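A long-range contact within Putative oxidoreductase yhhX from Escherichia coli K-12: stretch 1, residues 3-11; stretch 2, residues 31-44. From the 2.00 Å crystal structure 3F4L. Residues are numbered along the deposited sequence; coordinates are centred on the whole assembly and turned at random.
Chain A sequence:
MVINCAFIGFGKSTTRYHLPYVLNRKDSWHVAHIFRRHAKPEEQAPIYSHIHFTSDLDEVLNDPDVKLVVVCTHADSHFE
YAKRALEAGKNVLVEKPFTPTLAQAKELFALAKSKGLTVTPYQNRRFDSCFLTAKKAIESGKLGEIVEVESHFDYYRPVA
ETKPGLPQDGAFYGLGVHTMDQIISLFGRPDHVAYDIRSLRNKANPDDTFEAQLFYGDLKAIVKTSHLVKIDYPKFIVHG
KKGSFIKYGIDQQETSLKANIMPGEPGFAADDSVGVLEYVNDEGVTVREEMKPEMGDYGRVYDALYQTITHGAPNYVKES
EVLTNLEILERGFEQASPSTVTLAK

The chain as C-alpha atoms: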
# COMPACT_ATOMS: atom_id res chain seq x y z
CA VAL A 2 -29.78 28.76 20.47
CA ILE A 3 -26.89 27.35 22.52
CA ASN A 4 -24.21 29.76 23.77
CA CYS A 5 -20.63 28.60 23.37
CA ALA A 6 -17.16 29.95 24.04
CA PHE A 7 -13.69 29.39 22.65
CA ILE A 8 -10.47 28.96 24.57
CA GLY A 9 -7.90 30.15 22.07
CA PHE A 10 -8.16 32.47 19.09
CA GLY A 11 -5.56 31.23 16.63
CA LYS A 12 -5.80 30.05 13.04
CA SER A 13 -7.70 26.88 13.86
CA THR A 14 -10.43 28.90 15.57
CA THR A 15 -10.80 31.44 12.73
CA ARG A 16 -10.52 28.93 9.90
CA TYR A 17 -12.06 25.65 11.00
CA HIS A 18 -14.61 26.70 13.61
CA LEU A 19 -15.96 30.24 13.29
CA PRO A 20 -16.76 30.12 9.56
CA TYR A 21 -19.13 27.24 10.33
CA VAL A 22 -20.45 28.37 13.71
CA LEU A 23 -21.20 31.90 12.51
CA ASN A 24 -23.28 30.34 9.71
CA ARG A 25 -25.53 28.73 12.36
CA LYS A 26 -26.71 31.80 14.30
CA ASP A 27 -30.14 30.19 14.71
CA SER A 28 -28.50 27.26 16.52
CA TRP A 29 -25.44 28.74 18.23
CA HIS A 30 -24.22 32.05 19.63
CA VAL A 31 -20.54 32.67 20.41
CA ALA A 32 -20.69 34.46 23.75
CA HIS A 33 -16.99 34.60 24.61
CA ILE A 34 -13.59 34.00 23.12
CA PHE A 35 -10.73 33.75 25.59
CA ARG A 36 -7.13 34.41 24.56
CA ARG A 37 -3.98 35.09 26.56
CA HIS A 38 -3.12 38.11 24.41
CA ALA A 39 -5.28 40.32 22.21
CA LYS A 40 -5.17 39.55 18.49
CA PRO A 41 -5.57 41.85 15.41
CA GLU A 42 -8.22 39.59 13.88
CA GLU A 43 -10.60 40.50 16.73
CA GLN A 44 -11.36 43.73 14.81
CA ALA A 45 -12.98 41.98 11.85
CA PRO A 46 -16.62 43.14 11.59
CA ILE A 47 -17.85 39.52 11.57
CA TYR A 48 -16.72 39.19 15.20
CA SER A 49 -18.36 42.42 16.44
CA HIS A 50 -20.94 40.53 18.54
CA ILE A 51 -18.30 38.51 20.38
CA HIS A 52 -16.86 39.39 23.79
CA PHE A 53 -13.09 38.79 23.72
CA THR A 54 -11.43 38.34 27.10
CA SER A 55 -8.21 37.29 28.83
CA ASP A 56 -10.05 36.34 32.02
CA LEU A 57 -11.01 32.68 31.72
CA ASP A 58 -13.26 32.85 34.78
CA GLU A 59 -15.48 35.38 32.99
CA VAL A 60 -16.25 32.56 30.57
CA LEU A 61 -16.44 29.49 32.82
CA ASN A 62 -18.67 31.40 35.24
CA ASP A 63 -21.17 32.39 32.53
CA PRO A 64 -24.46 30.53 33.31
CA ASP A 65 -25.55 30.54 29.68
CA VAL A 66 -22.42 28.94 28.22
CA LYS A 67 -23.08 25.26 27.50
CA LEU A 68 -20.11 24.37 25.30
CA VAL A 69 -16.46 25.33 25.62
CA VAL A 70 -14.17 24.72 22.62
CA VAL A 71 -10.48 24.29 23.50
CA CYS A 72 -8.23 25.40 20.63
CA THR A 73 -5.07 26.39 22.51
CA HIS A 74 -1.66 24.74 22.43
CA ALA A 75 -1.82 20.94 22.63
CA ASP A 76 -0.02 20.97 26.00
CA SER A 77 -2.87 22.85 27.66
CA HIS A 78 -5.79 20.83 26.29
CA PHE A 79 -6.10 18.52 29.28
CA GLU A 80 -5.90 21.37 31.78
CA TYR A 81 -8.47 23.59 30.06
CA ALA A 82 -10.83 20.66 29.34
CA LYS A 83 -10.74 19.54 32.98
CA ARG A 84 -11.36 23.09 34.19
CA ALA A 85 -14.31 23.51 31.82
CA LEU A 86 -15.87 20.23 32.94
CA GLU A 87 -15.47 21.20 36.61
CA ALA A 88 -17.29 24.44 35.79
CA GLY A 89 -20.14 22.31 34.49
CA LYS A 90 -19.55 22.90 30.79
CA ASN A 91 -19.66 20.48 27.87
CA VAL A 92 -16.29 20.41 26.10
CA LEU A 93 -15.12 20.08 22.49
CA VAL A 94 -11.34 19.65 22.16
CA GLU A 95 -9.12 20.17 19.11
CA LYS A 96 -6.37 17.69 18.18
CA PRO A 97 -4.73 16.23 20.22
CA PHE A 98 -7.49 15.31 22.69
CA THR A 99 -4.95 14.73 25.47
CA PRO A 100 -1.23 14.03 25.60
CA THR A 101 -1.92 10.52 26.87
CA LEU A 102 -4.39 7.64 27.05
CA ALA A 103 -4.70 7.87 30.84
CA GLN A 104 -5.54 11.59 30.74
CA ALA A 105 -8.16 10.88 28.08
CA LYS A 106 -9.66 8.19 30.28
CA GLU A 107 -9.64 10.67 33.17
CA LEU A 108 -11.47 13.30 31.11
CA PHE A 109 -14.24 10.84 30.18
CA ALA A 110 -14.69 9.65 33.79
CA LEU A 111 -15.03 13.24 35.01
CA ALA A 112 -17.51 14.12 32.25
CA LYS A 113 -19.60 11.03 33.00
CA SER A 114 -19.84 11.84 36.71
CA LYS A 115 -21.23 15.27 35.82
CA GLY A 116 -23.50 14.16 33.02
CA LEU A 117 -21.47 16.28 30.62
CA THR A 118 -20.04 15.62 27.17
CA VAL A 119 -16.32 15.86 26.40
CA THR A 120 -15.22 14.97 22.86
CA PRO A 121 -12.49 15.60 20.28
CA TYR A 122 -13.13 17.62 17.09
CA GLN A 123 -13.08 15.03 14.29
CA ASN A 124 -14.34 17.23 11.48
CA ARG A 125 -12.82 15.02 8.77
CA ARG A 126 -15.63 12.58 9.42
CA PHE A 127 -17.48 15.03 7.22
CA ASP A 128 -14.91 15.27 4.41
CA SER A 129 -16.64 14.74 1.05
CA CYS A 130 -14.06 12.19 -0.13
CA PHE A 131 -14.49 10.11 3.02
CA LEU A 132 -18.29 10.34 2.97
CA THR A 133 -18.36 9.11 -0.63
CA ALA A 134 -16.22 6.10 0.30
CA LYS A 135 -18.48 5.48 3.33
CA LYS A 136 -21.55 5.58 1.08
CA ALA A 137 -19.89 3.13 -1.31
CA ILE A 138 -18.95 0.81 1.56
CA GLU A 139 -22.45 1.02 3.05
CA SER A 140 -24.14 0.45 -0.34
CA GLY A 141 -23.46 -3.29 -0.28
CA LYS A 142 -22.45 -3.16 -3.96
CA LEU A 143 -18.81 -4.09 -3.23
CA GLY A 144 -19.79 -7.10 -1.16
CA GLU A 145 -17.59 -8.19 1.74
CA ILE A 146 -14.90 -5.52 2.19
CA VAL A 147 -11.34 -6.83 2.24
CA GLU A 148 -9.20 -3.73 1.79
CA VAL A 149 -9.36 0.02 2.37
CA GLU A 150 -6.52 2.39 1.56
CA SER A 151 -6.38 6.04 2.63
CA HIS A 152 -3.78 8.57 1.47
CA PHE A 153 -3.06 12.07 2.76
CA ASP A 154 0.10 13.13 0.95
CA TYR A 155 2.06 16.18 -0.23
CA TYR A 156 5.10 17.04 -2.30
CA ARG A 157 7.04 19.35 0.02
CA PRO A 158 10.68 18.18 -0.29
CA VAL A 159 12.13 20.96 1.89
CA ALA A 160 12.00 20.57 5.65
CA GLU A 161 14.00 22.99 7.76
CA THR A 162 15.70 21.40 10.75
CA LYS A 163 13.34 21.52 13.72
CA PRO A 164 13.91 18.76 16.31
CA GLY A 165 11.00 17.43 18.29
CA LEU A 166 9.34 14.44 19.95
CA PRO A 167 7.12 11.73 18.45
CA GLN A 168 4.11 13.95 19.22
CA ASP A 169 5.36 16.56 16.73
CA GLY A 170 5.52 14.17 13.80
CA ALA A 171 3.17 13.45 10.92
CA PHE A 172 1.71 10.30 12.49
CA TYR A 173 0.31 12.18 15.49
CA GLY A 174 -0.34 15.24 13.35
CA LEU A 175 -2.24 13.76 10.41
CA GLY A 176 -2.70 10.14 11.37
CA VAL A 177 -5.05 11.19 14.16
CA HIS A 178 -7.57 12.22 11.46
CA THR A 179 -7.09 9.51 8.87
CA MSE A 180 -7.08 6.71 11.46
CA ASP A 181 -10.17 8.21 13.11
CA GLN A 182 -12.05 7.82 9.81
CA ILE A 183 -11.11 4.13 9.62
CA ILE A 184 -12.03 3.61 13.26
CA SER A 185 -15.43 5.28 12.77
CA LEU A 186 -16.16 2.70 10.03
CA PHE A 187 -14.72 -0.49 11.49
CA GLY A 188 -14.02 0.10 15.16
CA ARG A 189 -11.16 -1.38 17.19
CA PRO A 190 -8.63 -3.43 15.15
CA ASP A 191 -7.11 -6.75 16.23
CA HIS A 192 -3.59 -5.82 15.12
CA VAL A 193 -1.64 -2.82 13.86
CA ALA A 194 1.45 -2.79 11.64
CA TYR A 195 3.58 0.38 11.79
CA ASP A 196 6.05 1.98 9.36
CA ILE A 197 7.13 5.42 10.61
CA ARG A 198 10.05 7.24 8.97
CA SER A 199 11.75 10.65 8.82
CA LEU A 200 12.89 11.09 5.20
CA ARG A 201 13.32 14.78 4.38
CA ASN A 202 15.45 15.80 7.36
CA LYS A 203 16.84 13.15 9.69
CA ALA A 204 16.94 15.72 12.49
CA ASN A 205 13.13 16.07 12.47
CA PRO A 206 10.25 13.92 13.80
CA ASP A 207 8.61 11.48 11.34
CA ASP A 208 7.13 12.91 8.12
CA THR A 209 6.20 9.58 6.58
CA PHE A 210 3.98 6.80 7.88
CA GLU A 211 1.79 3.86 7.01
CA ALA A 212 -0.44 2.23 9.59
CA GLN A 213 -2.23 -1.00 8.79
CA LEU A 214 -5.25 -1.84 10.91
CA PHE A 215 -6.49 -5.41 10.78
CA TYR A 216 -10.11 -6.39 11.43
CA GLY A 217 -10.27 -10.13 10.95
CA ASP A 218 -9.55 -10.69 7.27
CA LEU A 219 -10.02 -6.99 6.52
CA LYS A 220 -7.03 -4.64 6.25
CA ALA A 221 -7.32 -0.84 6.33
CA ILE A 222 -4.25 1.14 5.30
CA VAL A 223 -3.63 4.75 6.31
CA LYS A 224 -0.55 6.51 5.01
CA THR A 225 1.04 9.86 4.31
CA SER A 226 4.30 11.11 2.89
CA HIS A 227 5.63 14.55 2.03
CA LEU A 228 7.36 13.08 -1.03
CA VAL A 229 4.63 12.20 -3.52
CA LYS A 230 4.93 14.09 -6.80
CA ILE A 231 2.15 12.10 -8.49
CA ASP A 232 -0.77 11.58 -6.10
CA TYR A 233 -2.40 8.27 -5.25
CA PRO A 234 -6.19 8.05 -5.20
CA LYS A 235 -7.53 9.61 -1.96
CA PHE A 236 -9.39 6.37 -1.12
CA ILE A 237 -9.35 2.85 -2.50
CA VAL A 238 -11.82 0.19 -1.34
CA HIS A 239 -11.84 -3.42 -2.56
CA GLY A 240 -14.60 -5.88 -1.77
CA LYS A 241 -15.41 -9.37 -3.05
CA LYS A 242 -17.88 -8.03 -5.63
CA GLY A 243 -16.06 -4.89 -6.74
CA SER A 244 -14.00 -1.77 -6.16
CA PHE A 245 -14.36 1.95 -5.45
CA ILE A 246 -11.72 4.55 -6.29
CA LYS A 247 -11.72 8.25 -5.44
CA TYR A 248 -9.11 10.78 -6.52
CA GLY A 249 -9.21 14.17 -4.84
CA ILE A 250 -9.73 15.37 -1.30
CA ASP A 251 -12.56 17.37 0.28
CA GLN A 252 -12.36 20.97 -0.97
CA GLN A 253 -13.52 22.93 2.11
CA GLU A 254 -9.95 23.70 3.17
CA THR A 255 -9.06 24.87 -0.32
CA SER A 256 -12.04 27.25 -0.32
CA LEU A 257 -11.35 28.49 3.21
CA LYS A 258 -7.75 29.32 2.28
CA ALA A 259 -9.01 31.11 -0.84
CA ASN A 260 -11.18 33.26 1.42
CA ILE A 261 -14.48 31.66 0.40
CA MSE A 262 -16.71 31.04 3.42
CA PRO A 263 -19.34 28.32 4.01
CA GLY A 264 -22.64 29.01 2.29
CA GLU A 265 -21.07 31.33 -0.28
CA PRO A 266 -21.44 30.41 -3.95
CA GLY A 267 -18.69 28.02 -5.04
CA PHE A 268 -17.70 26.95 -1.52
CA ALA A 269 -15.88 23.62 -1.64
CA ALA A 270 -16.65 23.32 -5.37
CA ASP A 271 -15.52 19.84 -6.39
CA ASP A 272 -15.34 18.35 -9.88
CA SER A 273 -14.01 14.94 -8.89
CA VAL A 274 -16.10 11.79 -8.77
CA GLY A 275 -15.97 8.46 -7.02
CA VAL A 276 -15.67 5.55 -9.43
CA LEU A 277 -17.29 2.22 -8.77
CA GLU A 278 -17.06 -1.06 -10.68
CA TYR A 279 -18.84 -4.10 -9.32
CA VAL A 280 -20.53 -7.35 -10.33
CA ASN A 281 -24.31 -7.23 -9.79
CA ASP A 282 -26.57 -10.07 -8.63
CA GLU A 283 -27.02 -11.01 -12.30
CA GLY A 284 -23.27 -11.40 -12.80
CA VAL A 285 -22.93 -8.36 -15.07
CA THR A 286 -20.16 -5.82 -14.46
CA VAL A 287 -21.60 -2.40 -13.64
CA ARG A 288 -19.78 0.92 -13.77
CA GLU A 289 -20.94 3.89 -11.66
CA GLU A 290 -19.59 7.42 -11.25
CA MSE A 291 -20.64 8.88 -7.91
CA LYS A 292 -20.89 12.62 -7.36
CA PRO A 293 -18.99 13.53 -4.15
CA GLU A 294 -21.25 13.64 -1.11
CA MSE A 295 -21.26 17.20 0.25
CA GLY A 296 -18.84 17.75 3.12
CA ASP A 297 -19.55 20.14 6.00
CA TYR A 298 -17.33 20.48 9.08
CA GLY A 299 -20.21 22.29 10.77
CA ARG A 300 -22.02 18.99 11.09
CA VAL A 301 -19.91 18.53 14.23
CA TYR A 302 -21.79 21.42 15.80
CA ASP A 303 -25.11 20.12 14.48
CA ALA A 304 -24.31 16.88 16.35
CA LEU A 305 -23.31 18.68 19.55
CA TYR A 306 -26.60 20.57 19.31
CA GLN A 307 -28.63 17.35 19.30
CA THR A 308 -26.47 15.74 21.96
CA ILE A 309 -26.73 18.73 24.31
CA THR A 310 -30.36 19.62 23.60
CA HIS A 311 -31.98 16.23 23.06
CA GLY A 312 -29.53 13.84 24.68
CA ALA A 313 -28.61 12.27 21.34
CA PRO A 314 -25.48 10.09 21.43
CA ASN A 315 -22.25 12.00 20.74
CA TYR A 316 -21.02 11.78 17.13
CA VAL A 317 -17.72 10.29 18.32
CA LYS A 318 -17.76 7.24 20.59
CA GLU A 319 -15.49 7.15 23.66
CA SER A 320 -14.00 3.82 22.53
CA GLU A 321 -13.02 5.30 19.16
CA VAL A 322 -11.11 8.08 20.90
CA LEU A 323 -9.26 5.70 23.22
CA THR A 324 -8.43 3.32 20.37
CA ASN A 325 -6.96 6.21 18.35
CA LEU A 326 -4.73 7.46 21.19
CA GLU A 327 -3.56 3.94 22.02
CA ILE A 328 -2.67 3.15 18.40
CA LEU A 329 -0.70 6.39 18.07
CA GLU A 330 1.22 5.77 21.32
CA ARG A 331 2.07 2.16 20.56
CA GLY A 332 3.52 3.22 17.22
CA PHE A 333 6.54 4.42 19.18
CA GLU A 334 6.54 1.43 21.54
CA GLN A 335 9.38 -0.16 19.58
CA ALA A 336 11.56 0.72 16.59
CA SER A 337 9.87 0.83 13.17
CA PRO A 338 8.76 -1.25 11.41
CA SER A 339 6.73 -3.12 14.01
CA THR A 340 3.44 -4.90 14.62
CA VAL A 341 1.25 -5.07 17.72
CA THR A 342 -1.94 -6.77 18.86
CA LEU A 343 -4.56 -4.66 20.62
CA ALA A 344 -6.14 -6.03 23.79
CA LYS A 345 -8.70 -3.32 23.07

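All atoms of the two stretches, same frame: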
# COMPACT_ATOMS: atom_id res chain seq x y z
N ILE A 3 -27.82 27.71 21.45
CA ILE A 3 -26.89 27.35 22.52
C ILE A 3 -25.73 28.34 22.50
O ILE A 3 -25.20 28.63 21.43
CB ILE A 3 -26.27 25.95 22.31
CG1 ILE A 3 -27.37 24.90 22.19
CG2 ILE A 3 -25.33 25.63 23.47
CD1 ILE A 3 -26.83 23.48 22.01
N ASN A 4 -25.34 28.84 23.67
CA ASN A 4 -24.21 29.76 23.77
C ASN A 4 -22.94 28.94 23.97
O ASN A 4 -22.92 27.98 24.76
CB ASN A 4 -24.37 30.71 24.96
CG ASN A 4 -25.35 31.83 24.68
OD1 ASN A 4 -25.36 32.86 25.38
ND2 ASN A 4 -26.19 31.64 23.67
N CYS A 5 -21.89 29.30 23.25
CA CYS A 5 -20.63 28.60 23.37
C CYS A 5 -19.51 29.60 23.58
O CYS A 5 -19.73 30.82 23.51
CB CYS A 5 -20.38 27.75 22.13
SG CYS A 5 -20.30 28.67 20.56
N ALA A 6 -18.32 29.09 23.84
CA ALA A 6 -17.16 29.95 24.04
C ALA A 6 -15.89 29.23 23.59
O ALA A 6 -15.78 28.02 23.69
CB ALA A 6 -17.05 30.35 25.50
N PHE A 7 -14.93 29.99 23.09
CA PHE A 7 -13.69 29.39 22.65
C PHE A 7 -12.52 29.74 23.54
O PHE A 7 -12.38 30.88 23.98
CB PHE A 7 -13.34 29.82 21.22
CG PHE A 7 -14.25 29.25 20.20
CD1 PHE A 7 -15.51 29.80 19.97
CD2 PHE A 7 -13.86 28.14 19.46
CE1 PHE A 7 -16.37 29.24 19.03
CE2 PHE A 7 -14.71 27.57 18.52
CZ PHE A 7 -15.96 28.12 18.30
N ILE A 8 -11.69 28.74 23.81
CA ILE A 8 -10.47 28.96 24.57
C ILE A 8 -9.41 28.91 23.48
O ILE A 8 -9.08 27.83 22.96
CB ILE A 8 -10.17 27.83 25.57
CG1 ILE A 8 -11.36 27.62 26.51
CG2 ILE A 8 -8.92 28.16 26.35
CD1 ILE A 8 -11.75 28.84 27.27
N GLY A 9 -8.90 30.07 23.11
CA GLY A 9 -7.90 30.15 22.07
C GLY A 9 -8.47 30.85 20.85
O GLY A 9 -9.61 30.60 20.44
N PHE A 10 -7.69 31.75 20.27
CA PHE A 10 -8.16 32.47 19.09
C PHE A 10 -7.07 32.49 18.02
O PHE A 10 -6.66 33.55 17.57
CB PHE A 10 -8.56 33.90 19.47
CG PHE A 10 -9.28 34.63 18.37
CD1 PHE A 10 -10.36 34.06 17.72
CD2 PHE A 10 -8.89 35.92 18.00
CE1 PHE A 10 -11.05 34.74 16.73
CE2 PHE A 10 -9.57 36.62 17.01
CZ PHE A 10 -10.66 36.02 16.37
N GLY A 11 -6.60 31.31 17.65
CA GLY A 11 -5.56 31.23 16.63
C GLY A 11 -6.17 30.92 15.27
O GLY A 11 -7.36 31.15 15.04
N VAL A 31 -21.86 32.63 19.78
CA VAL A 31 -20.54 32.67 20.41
C VAL A 31 -20.53 33.81 21.41
O VAL A 31 -20.43 34.98 21.04
CB VAL A 31 -19.43 32.88 19.35
CG1 VAL A 31 -18.05 32.93 20.03
CG2 VAL A 31 -19.47 31.74 18.33
N ALA A 32 -20.64 33.46 22.69
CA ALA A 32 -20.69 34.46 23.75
C ALA A 32 -19.34 35.02 24.16
O ALA A 32 -19.22 36.21 24.44
CB ALA A 32 -21.40 33.89 24.96
N HIS A 33 -18.32 34.17 24.20
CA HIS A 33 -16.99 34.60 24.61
C HIS A 33 -15.90 33.89 23.83
O HIS A 33 -16.07 32.77 23.36
CB HIS A 33 -16.72 34.25 26.07
CG HIS A 33 -17.79 34.69 27.02
ND1 HIS A 33 -17.86 35.98 27.51
CD2 HIS A 33 -18.81 34.01 27.58
CE1 HIS A 33 -18.89 36.06 28.35
NE2 HIS A 33 -19.48 34.88 28.41
N ILE A 34 -14.77 34.57 23.73
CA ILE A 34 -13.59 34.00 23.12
C ILE A 34 -12.45 34.46 24.00
O ILE A 34 -12.15 35.64 24.08
CB ILE A 34 -13.37 34.45 21.68
CG1 ILE A 34 -14.39 33.75 20.76
CG2 ILE A 34 -11.94 34.09 21.24
CD1 ILE A 34 -14.15 34.00 19.28
N PHE A 35 -11.86 33.50 24.71
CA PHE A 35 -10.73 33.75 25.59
C PHE A 35 -9.44 33.63 24.79
O PHE A 35 -9.35 32.84 23.86
CB PHE A 35 -10.71 32.72 26.72
CG PHE A 35 -9.39 32.65 27.45
CD1 PHE A 35 -9.11 33.51 28.51
CD2 PHE A 35 -8.41 31.73 27.06
CE1 PHE A 35 -7.87 33.45 29.16
CE2 PHE A 35 -7.18 31.67 27.70
CZ PHE A 35 -6.91 32.53 28.76
N ARG A 36 -8.46 34.44 25.16
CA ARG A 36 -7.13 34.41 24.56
C ARG A 36 -6.19 35.08 25.54
O ARG A 36 -6.55 36.05 26.20
CB ARG A 36 -7.09 35.12 23.19
CG ARG A 36 -8.15 36.18 22.97
CD ARG A 36 -7.60 37.58 23.05
NE ARG A 36 -7.88 38.22 24.33
CZ ARG A 36 -8.36 39.45 24.46
NH1 ARG A 36 -8.62 40.19 23.39
NH2 ARG A 36 -8.57 39.95 25.66
N ARG A 37 -4.98 34.54 25.64
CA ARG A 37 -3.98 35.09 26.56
C ARG A 37 -3.62 36.53 26.18
O ARG A 37 -3.49 37.40 27.05
CB ARG A 37 -2.73 34.22 26.55
CG ARG A 37 -2.99 32.77 26.19
CD ARG A 37 -2.10 31.84 27.00
NE ARG A 37 -2.33 32.04 28.43
CZ ARG A 37 -1.73 31.34 29.39
NH1 ARG A 37 -0.86 30.39 29.07
NH2 ARG A 37 -2.01 31.60 30.66
N HIS A 38 -3.46 36.77 24.89
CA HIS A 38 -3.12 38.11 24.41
C HIS A 38 -4.06 38.52 23.28
O HIS A 38 -4.48 37.70 22.48
CB HIS A 38 -1.69 38.14 23.89
CG HIS A 38 -0.68 37.70 24.90
ND1 HIS A 38 0.20 36.66 24.67
CD2 HIS A 38 -0.42 38.14 26.15
CE1 HIS A 38 0.96 36.49 25.73
NE2 HIS A 38 0.61 37.37 26.65
N ALA A 39 -4.39 39.81 23.23
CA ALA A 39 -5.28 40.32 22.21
C ALA A 39 -4.70 40.06 20.82
O ALA A 39 -3.48 40.06 20.64
CB ALA A 39 -5.51 41.81 22.42
N LYS A 40 -5.58 39.82 19.86
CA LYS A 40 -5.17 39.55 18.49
C LYS A 40 -5.82 40.55 17.52
O LYS A 40 -6.94 40.99 17.75
CB LYS A 40 -5.52 38.11 18.10
CG LYS A 40 -4.83 37.10 18.99
CD LYS A 40 -4.90 35.70 18.46
CE LYS A 40 -4.17 34.75 19.39
NZ LYS A 40 -4.73 34.84 20.78
N PRO A 41 -5.11 40.90 16.44
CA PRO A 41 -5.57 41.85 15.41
C PRO A 41 -6.89 41.43 14.76
O PRO A 41 -7.75 42.25 14.48
CB PRO A 41 -4.44 41.86 14.39
CG PRO A 41 -3.25 41.37 15.16
CD PRO A 41 -3.81 40.32 16.06
N GLU A 42 -7.02 40.13 14.51
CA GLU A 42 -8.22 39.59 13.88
C GLU A 42 -9.51 39.89 14.64
O GLU A 42 -10.60 39.85 14.05
CB GLU A 42 -8.04 38.08 13.65
CG GLU A 42 -7.23 37.37 14.72
CD GLU A 42 -6.01 36.62 14.17
OE1 GLU A 42 -5.81 35.45 14.57
OE2 GLU A 42 -5.26 37.21 13.34
N GLU A 43 -9.41 40.20 15.93
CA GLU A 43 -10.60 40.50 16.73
C GLU A 43 -11.37 41.71 16.19
O GLU A 43 -12.54 41.88 16.50
CB GLU A 43 -10.22 40.76 18.19
CG GLU A 43 -9.55 39.56 18.85
CD GLU A 43 -9.03 39.84 20.26
OE1 GLU A 43 -8.14 39.09 20.70
OE2 GLU A 43 -9.52 40.78 20.92
N GLN A 44 -10.71 42.54 15.37
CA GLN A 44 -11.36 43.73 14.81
C GLN A 44 -12.19 43.50 13.55
O GLN A 44 -12.82 44.44 13.03
CB GLN A 44 -10.31 44.82 14.51
CG GLN A 44 -9.99 45.73 15.69
CD GLN A 44 -9.22 46.99 15.28
OE1 GLN A 44 -9.64 47.74 14.39
NE2 GLN A 44 -8.09 47.23 15.92
O HOH W 1 -5.05 32.44 21.42

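Residues 3-8 and 31-35 are neighbouring parallel strands of one sheet. Their axes approach to 4.6 Å and differ in direction by 17°. Four backbone hydrogen bonds join them. Ala32 N donates to Cys5 O at 2.9 Å. Phe7 N donates to His33 O at 3.0 Å, and Phe35 N donates to Phe7 O at 2.8 Å. Gly9 N donates to Phe35 O at 2.9 Å, which carries the pairing just past the end of the first strand.

Cys5 pairs with Val31, but Ala6 pairs with His33, so the second strand has one extra residue, a beta bulge at Ala32. Phi and psi of Ala32 are -81° and -38°, outside the extended range. The bulge leaves His33 N without a partner: it lies 3.7 Å from Cys5 O, which already accepts from Ala32 N. The CB of Ala32 points toward the first stretch and comes within 4.1 Å of Asn4 OD1. Two CA-H...O contacts add to the ladder, Ala6 CA to His33 O at 3.1 Å and Ile34 CA to Phe7 O at 3.5 Å.

Cys5, Phe7, Val31 and Ile34 share one face of the sheet. Cys5 SG lies 3.9 Å from Val31 CG2. The edge of the Phe7 ring meets Val31, with Phe7 CD1 4.0 Å from Val31 CG1. All four residues are buried, and their apolar side chains suit that setting.

Ala6, Ile8, His33 and Phe35 lie on the other face. Ala6 CB is 4.0 Å from His33 CB. Ile8 CG2 packs 3.7 Å from Phe35 CD2.

Gly9 has phi 113° and psi 136°. A CB there would be jammed against the carbonyl oxygen of Ile8, so the backbone calls for glycine.

Phe10 has the largest area covered by the other stretch, 159 Å² of the 750 Å² buried in total. Its CA-to-CB bond points toward the second stretch. Phe10 CB packs 3.8 Å from Ile34 CG2. Phe10 CE2 lies 3.4 Å from Glu42 CG and 3.5 Å from Glu43 CG, in the 3-10 segment. These contacts use the aliphatic carbons of the acidic side chains. The edge of the Phe10 ring meets Lys40, with Phe10 CD2 4.0 Å from Lys40 CB.

A water bridges the stretches, accepting from Phe10 N at 3.0 Å and Lys40 NZ at 2.5 Å. Phe10 O is buried without a partner. Within the second stretch, a salt bridge from Arg36 NH1 to Glu43 OE2 at 2.7 Å ties the strand exit to the 3-10 segment.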